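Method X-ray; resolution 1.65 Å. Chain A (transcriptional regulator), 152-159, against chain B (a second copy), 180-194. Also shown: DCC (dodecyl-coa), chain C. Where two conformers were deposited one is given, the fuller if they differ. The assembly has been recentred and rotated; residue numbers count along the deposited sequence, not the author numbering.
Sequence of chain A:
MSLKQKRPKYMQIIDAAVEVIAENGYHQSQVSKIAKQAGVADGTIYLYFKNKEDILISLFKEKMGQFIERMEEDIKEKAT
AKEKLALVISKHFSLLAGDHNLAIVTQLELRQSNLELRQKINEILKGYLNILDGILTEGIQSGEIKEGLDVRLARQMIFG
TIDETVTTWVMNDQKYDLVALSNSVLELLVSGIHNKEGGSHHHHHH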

ATOM      1  N   ARG A 152      14.001  10.333  -1.712  1.00 18.03           N
ATOM      2  CA  ARG A 152      12.581  10.103  -1.378  1.00 19.01           C
ATOM      3  C   ARG A 152      11.936   9.114  -2.347  1.00 17.45           C
ATOM      4  O   ARG A 152      11.258   8.179  -1.876  1.00 19.81           O
ATOM      5  CB  ARG A 152      11.827  11.466  -1.462  1.00 19.03           C
ATOM      6  CG  ARG A 152      12.275  12.319  -0.215  1.00 21.59           C
ATOM      7  CD  ARG A 152      11.654  13.704  -0.285  1.00 23.03           C
ATOM      8  NE  ARG A 152      12.012  14.442  -1.487  1.00 21.75           N
ATOM      9  CZ  ARG A 152      11.714  15.711  -1.758  1.00 22.43           C
ATOM     10  NH1 ARG A 152      11.003  16.434  -0.891  1.00 25.28           N
ATOM     11  NH2 ARG A 152      12.096  16.275  -2.895  1.00 25.33           N
ATOM     12  N   LEU A 153      12.092   9.257  -3.643  1.00 17.53           N
ATOM     13  CA  LEU A 153      11.458   8.315  -4.585  1.00 17.37           C
ATOM     14  C   LEU A 153      12.033   6.907  -4.412  1.00 17.11           C
ATOM     15  O   LEU A 153      11.223   5.948  -4.459  1.00 17.42           O
ATOM     16  CB  LEU A 153      11.543   8.760  -6.002  1.00 19.86           C
ATOM     17  CG  LEU A 153      10.686   9.897  -6.528  1.00 26.66           C
ATOM     18  CD1 LEU A 153      11.102  10.148  -7.984  1.00 28.56           C
ATOM     19  CD2 LEU A 153       9.203   9.454  -6.472  1.00 24.50           C
ATOM     20  N   ALA A 154      13.376   6.781  -4.278  1.00 16.62           N
ATOM     21  CA  ALA A 154      13.953   5.440  -4.085  1.00 16.96           C
ATOM     22  C   ALA A 154      13.415   4.806  -2.785  1.00 15.72           C
ATOM     23  O   ALA A 154      13.192   3.596  -2.709  1.00 17.36           O
ATOM     24  CB  ALA A 154      15.455   5.472  -4.099  1.00 15.34           C
ATOM     25  N   ARG A 155      13.338   5.605  -1.698  1.00 14.80           N
ATOM     26  CA  ARG A 155      12.721   5.098  -0.470  1.00 16.38           C
ATOM     27  C   ARG A 155      11.278   4.568  -0.685  1.00 16.62           C
ATOM     28  O   ARG A 155      10.873   3.575  -0.095  1.00 16.32           O
ATOM     29  CB  ARG A 155      12.658   6.225   0.560  1.00 17.53           C
ATOM     30  CG  ARG A 155      11.877   5.868   1.817  1.00 20.85           C
ATOM     31  CD  ARG A 155      10.974   7.077   2.174  1.00 24.05           C
ATOM     32  NE  ARG A 155      11.875   8.250   2.412  1.00 22.69           N
ATOM     33  CZ  ARG A 155      11.409   9.485   2.511  1.00 21.62           C
ATOM     34  NH1 ARG A 155      10.101   9.727   2.399  1.00 28.88           N
ATOM     35  NH2 ARG A 155      12.232  10.491   2.735  1.00 25.61           N
ATOM     36  N   GLN A 156      10.511   5.318  -1.453  1.00 16.14           N
ATOM     37  CA  GLN A 156       9.087   4.937  -1.740  1.00 14.90           C
ATOM     38  C   GLN A 156       9.116   3.656  -2.558  1.00 13.61           C
ATOM     39  O   GLN A 156       8.247   2.787  -2.333  1.00 16.49           O
ATOM     40  CB  GLN A 156       8.472   6.145  -2.446  1.00 17.49           C
ATOM     41  CG  GLN A 156       8.223   7.211  -1.343  1.00 15.27           C
ATOM     42  CD  GLN A 156       8.026   8.605  -1.932  1.00 17.33           C
ATOM     43  OE1 GLN A 156       7.558   8.831  -3.046  1.00 23.06           O
ATOM     44  NE2 GLN A 156       8.236   9.606  -1.055  1.00 23.44           N
HETATM   45  N   MSE A 157       9.998   3.558  -3.513  1.00 13.97           N
HETATM   46  CA  MSE A 157      10.108   2.295  -4.299  1.00 16.89           C
HETATM   47  C   MSE A 157      10.479   1.160  -3.370  1.00 16.93           C
HETATM   48  O   MSE A 157       9.826   0.046  -3.427  1.00 15.56           O
HETATM   49  CB  MSE A 157      11.109   2.442  -5.423  1.00 18.21           C
HETATM   50  CG  MSE A 157      11.318   1.225  -6.278  0.50 17.71           C
HETATM   51 SE   MSE A 157      12.455   1.070  -7.781  0.50 24.60          SE
HETATM   52  CE  MSE A 157      14.211   1.287  -7.048  0.50 21.98           C
ATOM     53  N   ILE A 158      11.477   1.297  -2.521  1.00 16.02           N
ATOM     54  CA  ILE A 158      11.916   0.196  -1.662  1.00 16.61           C
ATOM     55  C   ILE A 158      10.842  -0.252  -0.726  1.00 17.35           C
ATOM     56  O   ILE A 158      10.420  -1.408  -0.628  1.00 14.93           O
ATOM     57  CB  ILE A 158      13.219   0.552  -0.883  1.00 14.83           C
ATOM     58  CG1 ILE A 158      14.325   0.769  -1.919  1.00 15.02           C
ATOM     59  CG2 ILE A 158      13.532  -0.505   0.127  1.00 16.06           C
ATOM     60  CD1 ILE A 158      15.577   1.373  -1.303  1.00 16.04           C
ATOM     61  N   PHE A 159      10.279   0.744   0.007  1.00 15.17           N
ATOM     62  CA  PHE A 159       9.229   0.395   0.947  1.00 16.92           C
ATOM     63  C   PHE A 159       7.960  -0.081   0.229  1.00 16.71           C
ATOM     64  O   PHE A 159       7.464  -1.135   0.689  1.00 15.29           O
ATOM     65  CB  PHE A 159       8.911   1.598   1.852  1.00 16.28           C
ATOM     66  CG  PHE A 159       7.806   1.307   2.797  1.00 16.34           C
ATOM     67  CD1 PHE A 159       7.958   0.502   3.892  1.00 17.96           C
ATOM     68  CD2 PHE A 159       6.499   1.770   2.475  1.00 22.41           C
ATOM     69  CE1 PHE A 159       6.906   0.223   4.750  1.00 22.21           C
ATOM     70  CE2 PHE A 159       5.456   1.479   3.326  1.00 21.50           C
ATOM     71  CZ  PHE A 159       5.639   0.686   4.430  1.00 22.68           C
TER
HETATM   72  C2  DCC C 205       8.764  15.139  -4.249  1.00 32.34           C
HETATM   73  C4  DCC C 205       8.070  14.599  -2.182  1.00 29.53           C
HETATM   74  C5  DCC C 205       8.154  13.246  -2.417  1.00 30.45           C
HETATM   75  C6  DCC C 205       8.548  12.893  -3.727  1.00 32.05           C
HETATM   76  C8  DCC C 205       7.524  13.456  -0.409  1.00 27.88           C
HETATM   77  C10 DCC C 205       6.737  -3.073  11.078  1.00 37.64           C
HETATM   78  C11 DCC C 205       6.287  -4.077  12.155  1.00 38.37           C
HETATM   79  C12 DCC C 205       5.438  -3.452  13.259  1.00 38.73           C
HETATM   80  N9  DCC C 205       7.642  14.737  -0.893  1.00 29.79           N
HETATM   81  N7  DCC C 205       7.786  12.529  -1.297  1.00 29.76           N
HETATM   82  N3  DCC C 205       8.379  15.591  -3.044  1.00 30.35           N
HETATM   83  N1  DCC C 205       8.901  13.846  -4.616  1.00 30.58           N
HETATM   84  N6  DCC C 205       8.624  11.613  -4.093  1.00 31.56           N
HETATM   85  C1' DCC C 205       7.535  16.047  -0.153  1.00 29.20           C
HETATM   86  C2' DCC C 205       6.333  16.125   0.813  1.00 29.64           C
HETATM   87  O2' DCC C 205       5.281  16.816   0.088  1.00 30.61           O
HETATM   88  C3' DCC C 205       6.882  17.112   1.896  1.00 30.53           C
HETATM   89  O3' DCC C 205       6.963  18.449   1.286  1.00 33.82           O
HETATM   90  C4' DCC C 205       8.362  16.567   2.006  1.00 30.19           C
HETATM   91  O4' DCC C 205       8.677  16.037   0.719  1.00 29.86           O
HETATM   92  C5' DCC C 205       8.493  15.582   3.145  1.00 30.69           C
HETATM   93  O5' DCC C 205       7.492  14.524   3.114  1.00 32.09           O
HETATM   94  P1  DCC C 205       7.849  12.984   3.303  1.00 31.04           P
HETATM   95  O11 DCC C 205       6.618  12.224   3.257  1.00 31.53           O
HETATM   96  O12 DCC C 205       8.997  12.628   2.304  1.00 30.83           O
HETATM   97  O6  DCC C 205       8.551  12.904   4.685  1.00 32.31           O
HETATM   98  P2  DCC C 205       7.638  13.100   5.882  1.00 33.08           P
HETATM   99  O21 DCC C 205       8.446  12.624   7.067  1.00 30.12           O
HETATM  100  O22 DCC C 205       7.086  14.460   5.861  1.00 32.64           O
HETATM  101  O7  DCC C 205       6.382  12.076   5.795  1.00 32.65           O
HETATM  102  CPA DCC C 205       6.600  10.679   6.288  1.00 29.13           C
HETATM  103  CPB DCC C 205       5.289   9.857   6.109  1.00 28.55           C
HETATM  104  CP8 DCC C 205       4.696  10.124   4.713  1.00 27.96           C
HETATM  105  CP7 DCC C 205       4.306  10.367   7.156  1.00 29.14           C
HETATM  106  CP9 DCC C 205       5.467   8.413   6.411  1.00 31.30           C
HETATM  107  OP3 DCC C 205       5.642   9.956   3.709  1.00 28.69           O
HETATM  108  CP6 DCC C 205       3.464   9.293   4.418  1.00 27.02           C
HETATM  109  OP2 DCC C 205       2.448   9.450   5.082  1.00 26.67           O
HETATM  110  NP2 DCC C 205       3.610   8.467   3.419  1.00 28.05           N
HETATM  111  CP5 DCC C 205       2.481   7.530   3.018  1.00 25.85           C
HETATM  112  CP4 DCC C 205       2.863   6.157   3.696  1.00 27.60           C
HETATM  113  CP3 DCC C 205       1.692   5.165   3.571  1.00 28.30           C
HETATM  114  OP1 DCC C 205       0.595   5.446   4.053  1.00 29.39           O
HETATM  115  NP1 DCC C 205       1.942   4.085   2.907  1.00 26.73           N
HETATM  116  CP2 DCC C 205       0.978   2.999   2.625  1.00 27.37           C
HETATM  117  CP1 DCC C 205       1.535   1.839   3.397  1.00 27.11           C
HETATM  118  S   DCC C 205       2.003   2.126   5.119  1.00 28.24           S
HETATM  119  P3  DCC C 205       6.573  19.865   1.938  1.00 39.15           P
HETATM  120  O31 DCC C 205       5.364  19.679   2.741  1.00 38.84           O
HETATM  121  O32 DCC C 205       7.693  20.337   2.767  1.00 34.68           O
HETATM  122  O33 DCC C 205       6.371  20.724   0.719  1.00 35.55           O
HETATM  123  CA1 DCC C 205       0.406   1.904   5.942  1.00 30.66           C
HETATM  124  CA2 DCC C 205       0.551   1.604   7.467  1.00 31.97           C
HETATM  125  OA1 DCC C 205      -0.644   1.918   5.340  1.00 29.85           O
HETATM  126  CA3 DCC C 205       0.893   0.129   7.748  1.00 32.82           C
HETATM  127  CA4 DCC C 205       2.129  -0.193   8.503  1.00 35.68           C
HETATM  128  CA5 DCC C 205       3.267  -0.727   7.662  1.00 30.86           C
HETATM  129  CA6 DCC C 205       4.101  -1.801   8.336  1.00 33.76           C
HETATM  130  CA7 DCC C 205       5.497  -1.386   8.741  1.00 35.13           C
HETATM  131  CA8 DCC C 205       6.591  -2.389   8.659  1.00 35.63           C
HETATM  132  CA9 DCC C 205       6.520  -3.564   9.638  1.00 38.67           C
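Chain B 180-194: ALSNSVLELLVSGIH

Chain B 180-194 packs on chain A 152-159 as one helix crossing another. The chain A stretch is helical throughout. In chain B the helix runs to S191(B), and a short non-helical tail follows. The two helices run in broadly the same direction, with a signed crossing angle of -55° and a closest axis approach of 10.4 Å. The nearest CA atoms are those of L153(A) and V185(B), at 7.0 Å, and of A154(A) and L188(B), at 7.1 Å. No hydrogen bond crosses between the stretches; the contact is made by apolar packing.

L153(A) and M157(A), one helical turn apart, carry most of the chain A side. Both point toward chain B. L153(A) is m,t, and this rotamer spreads its methyls over S184(B), V185(B) and L181(B). CD1 of L153(A) lies 3.5 Å from CB of S184(B). CD2 of L153(A) lies 4.1 Å from CD1 of L181(B) and 4.0 Å from CG2 of V185(B). L188(B) is also m,t. Its CD1 reaches the chain A backbone, 3.8 Å from N of A154(A), and lies 3.9 Å from CB of L153(A).

M157(A) is selenomethionine; one of its two conformers is described. With chi1 and chi2 both t, the side chain is extended and carries its selenium to chain B. SE of M157(A) is 3.6 Å from CB of L188(B) and 3.9 Å from CD2 of L189(B). It is also 3.5 Å from O of L188(B), the oxygen that accepts the hydrogen bond from N of G192(B) at 2.7 Å. The p value of chi3 places CE of M157(A) 3.6 Å from CG2 of I193(B).

G192(B) leaves the helix with phi 63°, a value that favours glycine. After this turn, I193(B) points toward chain A. Its chi1 is p, and its CG2 lies 4.4 Å from CB of A154(A). I158(A) starts sideways, but its m,t conformation brings CD1 to 4.4 Å from CD1 of I193(B).

The polar side chains of chain A serve dodecyl-CoA instead. Q156(A) pairs with the adenine: NE2 of Q156(A) donates to N7 of DCC at 3.0 Å, and N6 of DCC donates to OE1 of Q156(A) at 3.2 Å. NH1 of R155(A) donates to O12 of DCC at 3.1 Å. L181(B) also approaches the adenine, with CD1 of L181(B) 3.8 Å from N1 of DCC.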

ATOM      1  N   ALA B 180       4.828  14.943 -12.715  1.00 24.90           N
ATOM      2  CA  ALA B 180       6.217  15.263 -13.024  1.00 26.57           C
ATOM      3  C   ALA B 180       7.169  14.135 -12.580  1.00 27.72           C
ATOM      4  O   ALA B 180       8.234  14.030 -13.196  1.00 30.25           O
ATOM      5  CB  ALA B 180       6.643  16.576 -12.398  1.00 28.81           C
ATOM      6  N   LEU B 181       6.782  13.289 -11.641  1.00 24.53           N
ATOM      7  CA  LEU B 181       7.637  12.199 -11.179  1.00 23.90           C
ATOM      8  C   LEU B 181       7.566  10.950 -12.031  1.00 23.00           C
ATOM      9  O   LEU B 181       8.358   9.987 -11.723  1.00 22.39           O
ATOM     10  CB  LEU B 181       7.243  11.837  -9.718  1.00 21.39           C
ATOM     11  CG  LEU B 181       7.249  12.995  -8.700  1.00 24.73           C
ATOM     12  CD1 LEU B 181       6.678  12.584  -7.368  1.00 23.12           C
ATOM     13  CD2 LEU B 181       8.650  13.591  -8.547  1.00 26.53           C
ATOM     14  N   SER B 182       6.635  10.832 -12.940  1.00 22.08           N
ATOM     15  CA  SER B 182       6.426   9.556 -13.686  1.00 22.91           C
ATOM     16  C   SER B 182       7.672   9.005 -14.316  1.00 23.45           C
ATOM     17  O   SER B 182       8.059   7.825 -14.123  1.00 21.33           O
ATOM     18  CB  SER B 182       5.273   9.738 -14.655  1.00 26.59           C
ATOM     19  OG  SER B 182       5.717  10.315 -15.850  1.00 32.21           O
ATOM     20  N   ASN B 183       8.483   9.807 -15.020  1.00 21.41           N
ATOM     21  CA  ASN B 183       9.695   9.323 -15.653  1.00 21.21           C
ATOM     22  C   ASN B 183      10.715   8.850 -14.628  1.00 21.35           C
ATOM     23  O   ASN B 183      11.414   7.851 -14.849  1.00 20.78           O
ATOM     24  CB  ASN B 183      10.347  10.458 -16.498  1.00 26.71           C
ATOM     25  CG  ASN B 183      11.328   9.772 -17.467  1.00 33.37           C
ATOM     26  OD1 ASN B 183      10.841   9.082 -18.366  1.00 41.53           O
ATOM     27  ND2 ASN B 183      12.612   9.889 -17.235  1.00 36.55           N
ATOM     28  N   SER B 184      10.908   9.604 -13.566  1.00 18.94           N
ATOM     29  CA  SER B 184      11.863   9.170 -12.509  1.00 19.00           C
ATOM     30  C   SER B 184      11.455   7.810 -11.937  1.00 18.20           C
ATOM     31  O   SER B 184      12.321   6.963 -11.662  1.00 19.47           O
ATOM     32  CB  SER B 184      11.863  10.247 -11.412  1.00 22.53           C
ATOM     33  OG  SER B 184      12.738  11.309 -11.913  1.00 27.19           O
ATOM     34  N   VAL B 185      10.179   7.673 -11.578  1.00 20.10           N
ATOM     35  CA  VAL B 185       9.634   6.372 -11.064  1.00 17.79           C
ATOM     36  C   VAL B 185       9.928   5.319 -12.110  1.00 18.01           C
ATOM     37  O   VAL B 185      10.489   4.232 -11.782  1.00 18.68           O
ATOM     38  CB  VAL B 185       8.141   6.499 -10.794  1.00 19.87           C
ATOM     39  CG1 VAL B 185       7.469   5.153 -10.387  1.00 18.08           C
ATOM     40  CG2 VAL B 185       7.777   7.496  -9.712  1.00 18.69           C
ATOM     41  N   LEU B 186       9.625   5.561 -13.375  1.00 17.57           N
ATOM     42  CA  LEU B 186       9.954   4.576 -14.444  1.00 19.41           C
ATOM     43  C   LEU B 186      11.418   4.164 -14.427  1.00 18.44           C
ATOM     44  O   LEU B 186      11.761   2.976 -14.422  1.00 17.88           O
ATOM     45  CB  LEU B 186       9.593   5.184 -15.798  1.00 22.32           C
ATOM     46  CG  LEU B 186      10.005   4.285 -16.995  1.00 18.99           C
ATOM     47  CD1 LEU B 186       9.134   3.049 -17.028  1.00 22.76           C
ATOM     48  CD2 LEU B 186      10.049   5.101 -18.261  1.00 24.93           C
ATOM     49  N   GLU B 187      12.341   5.151 -14.496  1.00 18.01           N
ATOM     50  CA  GLU B 187      13.778   4.811 -14.497  1.00 19.00           C
ATOM     51  C   GLU B 187      14.200   4.073 -13.259  1.00 18.62           C
ATOM     52  O   GLU B 187      15.102   3.197 -13.346  1.00 19.34           O
ATOM     53  CB  GLU B 187      14.582   6.135 -14.634  1.00 22.08           C
ATOM     54  CG  GLU B 187      14.402   6.749 -15.998  1.00 25.25           C
ATOM     55  CD  GLU B 187      14.840   5.868 -17.155  1.00 34.20           C
ATOM     56  OE1 GLU B 187      15.675   4.961 -16.953  1.00 38.86           O
ATOM     57  OE2 GLU B 187      14.334   6.101 -18.279  1.00 40.48           O
ATOM     58  N   LEU B 188      13.629   4.289 -12.088  1.00 16.91           N
ATOM     59  CA  LEU B 188      14.029   3.508 -10.889  1.00 18.74           C
ATOM     60  C   LEU B 188      13.626   2.031 -11.074  1.00 16.23           C
ATOM     61  O   LEU B 188      14.364   1.119 -10.726  1.00 17.62           O
ATOM     62  CB  LEU B 188      13.288   4.032  -9.680  1.00 21.11           C
ATOM     63  CG  LEU B 188      13.965   5.331  -9.098  1.00 19.72           C
ATOM     64  CD1 LEU B 188      13.038   5.729  -7.943  1.00 24.52           C
ATOM     65  CD2 LEU B 188      15.342   4.943  -8.632  1.00 24.19           C
ATOM     66  N   LEU B 189      12.437   1.838 -11.631  1.00 17.26           N
ATOM     67  CA  LEU B 189      11.988   0.436 -11.848  1.00 17.99           C
ATOM     68  C   LEU B 189      12.810  -0.216 -12.923  1.00 18.76           C
ATOM     69  O   LEU B 189      13.057  -1.423 -12.774  1.00 19.79           O
ATOM     70  CB  LEU B 189      10.496   0.492 -12.235  1.00 17.52           C
ATOM     71  CG  LEU B 189       9.583   0.907 -11.058  1.00 15.81           C
ATOM     72  CD1 LEU B 189       8.191   1.256 -11.552  1.00 22.29           C
ATOM     73  CD2 LEU B 189       9.472  -0.163  -9.962  1.00 20.72           C
ATOM     74  N   VAL B 190      13.143   0.496 -13.981  1.00 17.17           N
ATOM     75  CA  VAL B 190      13.862  -0.122 -15.118  1.00 19.00           C
ATOM     76  C   VAL B 190      15.299  -0.424 -14.765  1.00 19.08           C
ATOM     77  O   VAL B 190      15.863  -1.480 -15.138  1.00 19.49           O
ATOM     78  CB  VAL B 190      13.792   0.831 -16.329  1.00 23.06           C
ATOM     79  CG1 VAL B 190      14.743   0.434 -17.436  1.00 23.95           C
ATOM     80  CG2 VAL B 190      12.355   0.944 -16.852  1.00 22.77           C
ATOM     81  N   SER B 191      15.967   0.492 -14.047  1.00 19.41           N
ATOM     82  CA  SER B 191      17.379   0.371 -13.739  1.00 22.09           C
ATOM     83  C   SER B 191      17.775   0.150 -12.292  1.00 19.64           C
ATOM     84  O   SER B 191      18.956  -0.271 -12.085  1.00 22.70           O
ATOM     85  CB  SER B 191      18.103   1.678 -14.237  1.00 27.16           C
ATOM     86  OG  SER B 191      18.097   1.579 -15.667  1.00 34.32           O
ATOM     87  N   GLY B 192      16.874   0.206 -11.351  1.00 19.71           N
ATOM     88  CA  GLY B 192      17.124  -0.049  -9.938  1.00 18.34           C
ATOM     89  C   GLY B 192      18.112   0.963  -9.322  1.00 17.87           C
ATOM     90  O   GLY B 192      18.271   2.031  -9.904  1.00 21.71           O
ATOM     91  N   ILE B 193      18.521   0.695  -8.113  1.00 19.36           N
ATOM     92  CA  ILE B 193      19.352   1.666  -7.370  1.00 21.03           C
ATOM     93  C   ILE B 193      20.825   1.535  -7.539  1.00 22.85           C
ATOM     94  O   ILE B 193      21.588   2.493  -7.212  1.00 24.33           O
ATOM     95  CB  ILE B 193      18.946   1.608  -5.880  1.00 19.57           C
ATOM     96  CG1 ILE B 193      19.360   0.349  -5.175  1.00 21.45           C
ATOM     97  CG2 ILE B 193      17.485   1.929  -5.725  1.00 24.32           C
ATOM     98  CD1 ILE B 193      19.127   0.285  -3.685  1.00 24.35           C
ATOM     99  N   HIS B 194      21.367   0.421  -8.030  1.00 21.74           N
ATOM    100  CA  HIS B 194      22.800   0.316  -8.187  1.00 26.79           C
ATOM    101  C   HIS B 194      23.372   1.257  -9.228  1.00 29.98           C
ATOM    102  O   HIS B 194      22.724   1.679 -10.175  1.00 30.16           O
ATOM    103  CB  HIS B 194      23.284  -1.108  -8.430  1.00 30.88           C
ATOM    104  CG  HIS B 194      23.926  -1.687  -7.186  0.50 31.31           C
ATOM    105  ND1 HIS B 194      23.865  -1.046  -5.961  0.50 33.01           N
ATOM    106  CD2 HIS B 194      24.632  -2.808  -6.982  0.50 26.39           C
ATOM    107  CE1 HIS B 194      24.510  -1.764  -5.058  0.50 28.34           C
ATOM    108  NE2 HIS B 194      24.974  -2.851  -5.656  0.50 26.42           N
TER